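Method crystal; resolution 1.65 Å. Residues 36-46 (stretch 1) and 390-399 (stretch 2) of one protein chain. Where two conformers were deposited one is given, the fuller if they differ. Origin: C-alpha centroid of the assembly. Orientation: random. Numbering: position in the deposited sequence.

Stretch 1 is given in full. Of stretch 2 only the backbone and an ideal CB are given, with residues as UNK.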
# COMPACT_ATOMS: atom_id res chain seq x y z
N PRO A 36 18.13 -7.50 22.36
CA PRO A 36 17.93 -6.92 21.02
C PRO A 36 19.24 -6.49 20.36
O PRO A 36 20.09 -5.89 21.02
CB PRO A 36 17.07 -5.68 21.32
CG PRO A 36 17.42 -5.31 22.74
CD PRO A 36 17.60 -6.64 23.43
N ILE A 37 19.39 -6.78 19.06
CA ILE A 37 20.55 -6.28 18.31
C ILE A 37 20.19 -5.52 17.02
O ILE A 37 21.02 -4.80 16.48
CB ILE A 37 21.55 -7.39 17.94
CG1 ILE A 37 20.87 -8.48 17.11
CG2 ILE A 37 22.19 -7.98 19.20
CD1 ILE A 37 21.86 -9.38 16.37
N TYR A 38 18.97 -5.69 16.51
CA TYR A 38 18.63 -5.08 15.23
C TYR A 38 17.12 -5.03 15.05
O TYR A 38 16.40 -5.87 15.59
CB TYR A 38 19.27 -5.89 14.08
CG TYR A 38 19.06 -5.30 12.70
CD1 TYR A 38 19.74 -4.15 12.30
CD2 TYR A 38 18.21 -5.92 11.79
CE1 TYR A 38 19.54 -3.60 11.03
CE2 TYR A 38 18.01 -5.39 10.52
CZ TYR A 38 18.67 -4.24 10.15
OH TYR A 38 18.45 -3.73 8.88
N THR A 39 16.64 -4.04 14.31
CA THR A 39 15.25 -4.08 13.86
C THR A 39 15.15 -3.50 12.46
O THR A 39 16.02 -2.74 12.04
CB THR A 39 14.31 -3.34 14.83
OG1 THR A 39 12.94 -3.58 14.45
CG2 THR A 39 14.58 -1.83 14.82
N GLU A 40 14.11 -3.85 11.71
CA GLU A 40 13.99 -3.29 10.36
C GLU A 40 12.55 -3.34 9.88
O GLU A 40 11.72 -4.05 10.44
CB GLU A 40 14.88 -4.03 9.37
CG GLU A 40 14.54 -5.50 9.23
CD GLU A 40 15.38 -6.17 8.18
OE1 GLU A 40 15.73 -5.52 7.17
OE2 GLU A 40 15.71 -7.36 8.36
N SER A 41 12.27 -2.57 8.83
CA SER A 41 10.90 -2.43 8.37
C SER A 41 10.83 -2.13 6.89
O SER A 41 11.80 -1.66 6.29
CB SER A 41 10.24 -1.28 9.13
OG SER A 41 10.76 -0.05 8.67
N MET A 42 9.68 -2.41 6.30
CA MET A 42 9.33 -1.77 5.05
C MET A 42 7.86 -1.41 5.17
O MET A 42 7.04 -2.25 5.55
CB MET A 42 9.58 -2.68 3.84
CG MET A 42 9.32 -2.00 2.48
SD MET A 42 7.57 -1.98 1.97
CE MET A 42 7.28 -3.73 1.65
N ALA A 43 7.53 -0.17 4.85
CA ALA A 43 6.17 0.32 4.94
C ALA A 43 5.76 1.00 3.65
O ALA A 43 6.54 1.72 3.03
CB ALA A 43 6.03 1.31 6.11
N ARG A 44 4.51 0.75 3.25
CA ARG A 44 3.88 1.50 2.18
C ARG A 44 3.65 2.93 2.65
O ARG A 44 3.50 3.19 3.85
CB ARG A 44 2.55 0.83 1.84
CG ARG A 44 1.77 1.49 0.71
CD ARG A 44 0.40 0.89 0.56
NE ARG A 44 -0.30 1.51 -0.56
CZ ARG A 44 -1.59 1.37 -0.81
NH1 ARG A 44 -2.35 0.64 0.01
NH2 ARG A 44 -2.13 1.99 -1.85
N HIS A 45 3.62 3.87 1.72
CA HIS A 45 3.29 5.26 2.05
C HIS A 45 1.90 5.33 2.69
O HIS A 45 1.09 4.40 2.57
CB HIS A 45 3.31 6.11 0.78
CG HIS A 45 2.29 5.68 -0.22
ND1 HIS A 45 0.95 5.98 -0.10
CD2 HIS A 45 2.41 4.94 -1.35
CE1 HIS A 45 0.29 5.45 -1.12
NE2 HIS A 45 1.15 4.82 -1.89
N GLY A 46 1.62 6.44 3.36
CA GLY A 46 0.33 6.61 4.00
C GLY A 46 -0.74 7.06 3.02
O GLY A 46 -0.48 7.28 1.82
N UNK A 390 27.44 -1.21 12.47
CA UNK A 390 26.89 -0.27 13.45
C UNK A 390 25.46 0.15 13.15
O UNK A 390 24.88 0.95 13.88
CB UNK A 390 27.77 0.98 13.52
N UNK A 391 24.89 -0.37 12.06
CA UNK A 391 23.51 0.01 11.72
C UNK A 391 22.53 -0.87 12.48
O UNK A 391 22.41 -2.06 12.21
CB UNK A 391 23.27 -0.10 10.21
N UNK A 392 21.83 -0.28 13.45
CA UNK A 392 20.95 -1.05 14.33
C UNK A 392 19.52 -1.12 13.80
O UNK A 392 18.70 -1.88 14.31
CB UNK A 392 20.95 -0.44 15.73
N UNK A 393 19.22 -0.31 12.79
CA UNK A 393 17.88 -0.33 12.20
C UNK A 393 17.88 0.17 10.77
O UNK A 393 18.62 1.09 10.43
CB UNK A 393 16.92 0.52 13.04
N UNK A 394 17.03 -0.44 9.94
CA UNK A 394 16.83 0.05 8.59
C UNK A 394 15.33 0.22 8.42
O UNK A 394 14.59 -0.76 8.50
CB UNK A 394 17.42 -0.89 7.54
N UNK A 395 14.89 1.47 8.24
CA UNK A 395 13.47 1.78 8.07
C UNK A 395 13.23 2.20 6.62
O UNK A 395 13.78 3.21 6.16
CB UNK A 395 13.02 2.88 9.04
N UNK A 396 12.42 1.42 5.90
CA UNK A 396 12.23 1.61 4.45
C UNK A 396 10.80 2.01 4.14
O UNK A 396 9.87 1.52 4.80
CB UNK A 396 12.59 0.34 3.68
N UNK A 397 10.64 2.86 3.13
CA UNK A 397 9.33 3.41 2.76
C UNK A 397 9.10 3.30 1.27
O UNK A 397 9.95 3.70 0.48
CB UNK A 397 9.21 4.87 3.20
N UNK A 398 7.96 2.72 0.89
CA UNK A 398 7.75 2.34 -0.49
C UNK A 398 6.26 2.32 -0.85
O UNK A 398 5.52 3.22 -0.47
CB UNK A 398 8.38 0.97 -0.75
N UNK A 399 5.83 1.27 -1.55
CA UNK A 399 4.55 1.31 -2.27
C UNK A 399 3.74 0.03 -2.19
O UNK A 399 4.25 -1.02 -1.79
CB UNK A 399 4.80 1.64 -3.74

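Position 390 lies beyond the reach of stretch 1, its ideal CB more than 5.5 Å from any atom there, so almost any residue would do; it is Ser-390. At 391 CA-to-CB points sideways, the ideal CB 5.2 Å from Tyr-38 CE1. A small or beta-branched residue would suit; Thr-391 bonds elsewhere in the structure.

Position 392 offers its carbonyl to stretch 1: Thr-39 N donates to O of 392 at 3.0 Å, opening the parallel ladder. Phi/psi of -92/-11 kink the strand here, and CB points sideways, with Ile-37 O 4.4 Å from the ideal CB, too far to dictate a partner. Several types, apolar or polar, would fit. Val-392 (m) sits beside that carbonyl without a side-chain hydrogen bond.

At 393 the CB sits 3.5 Å from Thr-39 O, on the sheet face that carries the Thr-39 side chain. Little room remains between them, which favours a small residue. Ala-393 fits, its CB 3.7 Å from Thr-39 CG2.

Position 394 turns to the face of Glu-40, and its ideal CB is just 3.3 Å from Tyr-38 OH. A short polar side chain could answer that hydroxyl: serine, threonine or perhaps asparagine. It is Thr-394, in the m rotamer, with OG1 2.7 Å from Tyr-38 OH in a hydrogen bond that either could donate. Its backbone O accepts from Ser-41 N at 3.0 Å.

At 395 the CB lies 3.7 Å from Ser-41 OG, on the face shared by Thr-39 and Ser-41. Both side chains are small, leaving space on this side for something large, aliphatic or aromatic. Phe-395 (chi1 m) runs back along the strand, so that CE1 comes 4.2 Å from Thr-39 CG2, while Ser-41 OG meets the ring edge at CD1, 3.3 Å away.

Position 396 faces the side of Glu-40 and Met-42. The carboxylate, together with Ser-41 O, invites a long cationic donor; lysine or arginine could serve. Arg-396 extends through t chi2 and chi3, and both NH1 and NH2 donate to Glu-40 OE1, each at 3.0 Å, in a salt bridge. NH1 also reaches Ser-41 O at 3.2 Å.

At 397, beside the small Ala-43, a bulky apolar group can be accommodated. Phe-397 places CD1 4.3 Å from Ala-43 CB.

At 398 (phi/psi -154/-135) CB points sideways, 4.1 Å from Met-42 SD, an apolar neighbour. A small apolar residue fits readily; a larger one would have to turn its gamma atoms from the sulfur. Ala-398 makes that contact, while its N donates to Ala-43 O at 2.8 Å.

At 399 CB points away, and the N-cap position favours Ser, Thr, Asp or Asn; His-399 brings ND1 4.0 Å from His-45 CD2.

Stretch 2 (390-399) STVATFRFAH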
# COMPACT_ATOMS: atom_id res chain seq x y z
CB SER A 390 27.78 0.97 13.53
OG SER A 390 29.09 0.63 13.98
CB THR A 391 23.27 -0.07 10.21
OG1 THR A 391 24.20 0.80 9.54
CG2 THR A 391 21.83 0.36 9.86
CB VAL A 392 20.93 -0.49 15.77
CG1 VAL A 392 22.30 -0.63 16.41
CG2 VAL A 392 20.47 0.96 15.78
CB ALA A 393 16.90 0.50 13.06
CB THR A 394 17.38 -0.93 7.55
OG1 THR A 394 18.76 -1.21 7.84
CG2 THR A 394 17.27 -0.34 6.15
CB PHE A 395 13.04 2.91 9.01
CG PHE A 395 13.17 2.57 10.48
CD1 PHE A 395 12.63 1.40 11.00
CD2 PHE A 395 13.83 3.44 11.34
CE1 PHE A 395 12.75 1.11 12.36
CE2 PHE A 395 13.95 3.16 12.70
CZ PHE A 395 13.41 1.99 13.21
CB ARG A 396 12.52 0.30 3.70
CG ARG A 396 13.88 -0.34 3.94
CD ARG A 396 13.85 -1.75 3.39
NE ARG A 396 15.10 -2.49 3.60
CZ ARG A 396 15.37 -3.22 4.68
NH1 ARG A 396 14.48 -3.30 5.66
NH2 ARG A 396 16.52 -3.87 4.76
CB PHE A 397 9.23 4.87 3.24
CG PHE A 397 9.38 4.98 4.72
CD1 PHE A 397 8.26 4.94 5.54
CD2 PHE A 397 10.65 5.01 5.30
CE1 PHE A 397 8.39 4.98 6.91
CE2 PHE A 397 10.79 5.04 6.68
CZ PHE A 397 9.67 5.02 7.49
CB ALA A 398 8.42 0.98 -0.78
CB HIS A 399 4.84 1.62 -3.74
CG HIS A 399 5.73 2.81 -3.92
ND1 HIS A 399 5.23 4.08 -4.08
CD2 HIS A 399 7.08 2.92 -3.88
CE1 HIS A 399 6.25 4.93 -4.16
NE2 HIS A 399 7.37 4.25 -4.04
O HOH W 1 9.21 1.54 7.44
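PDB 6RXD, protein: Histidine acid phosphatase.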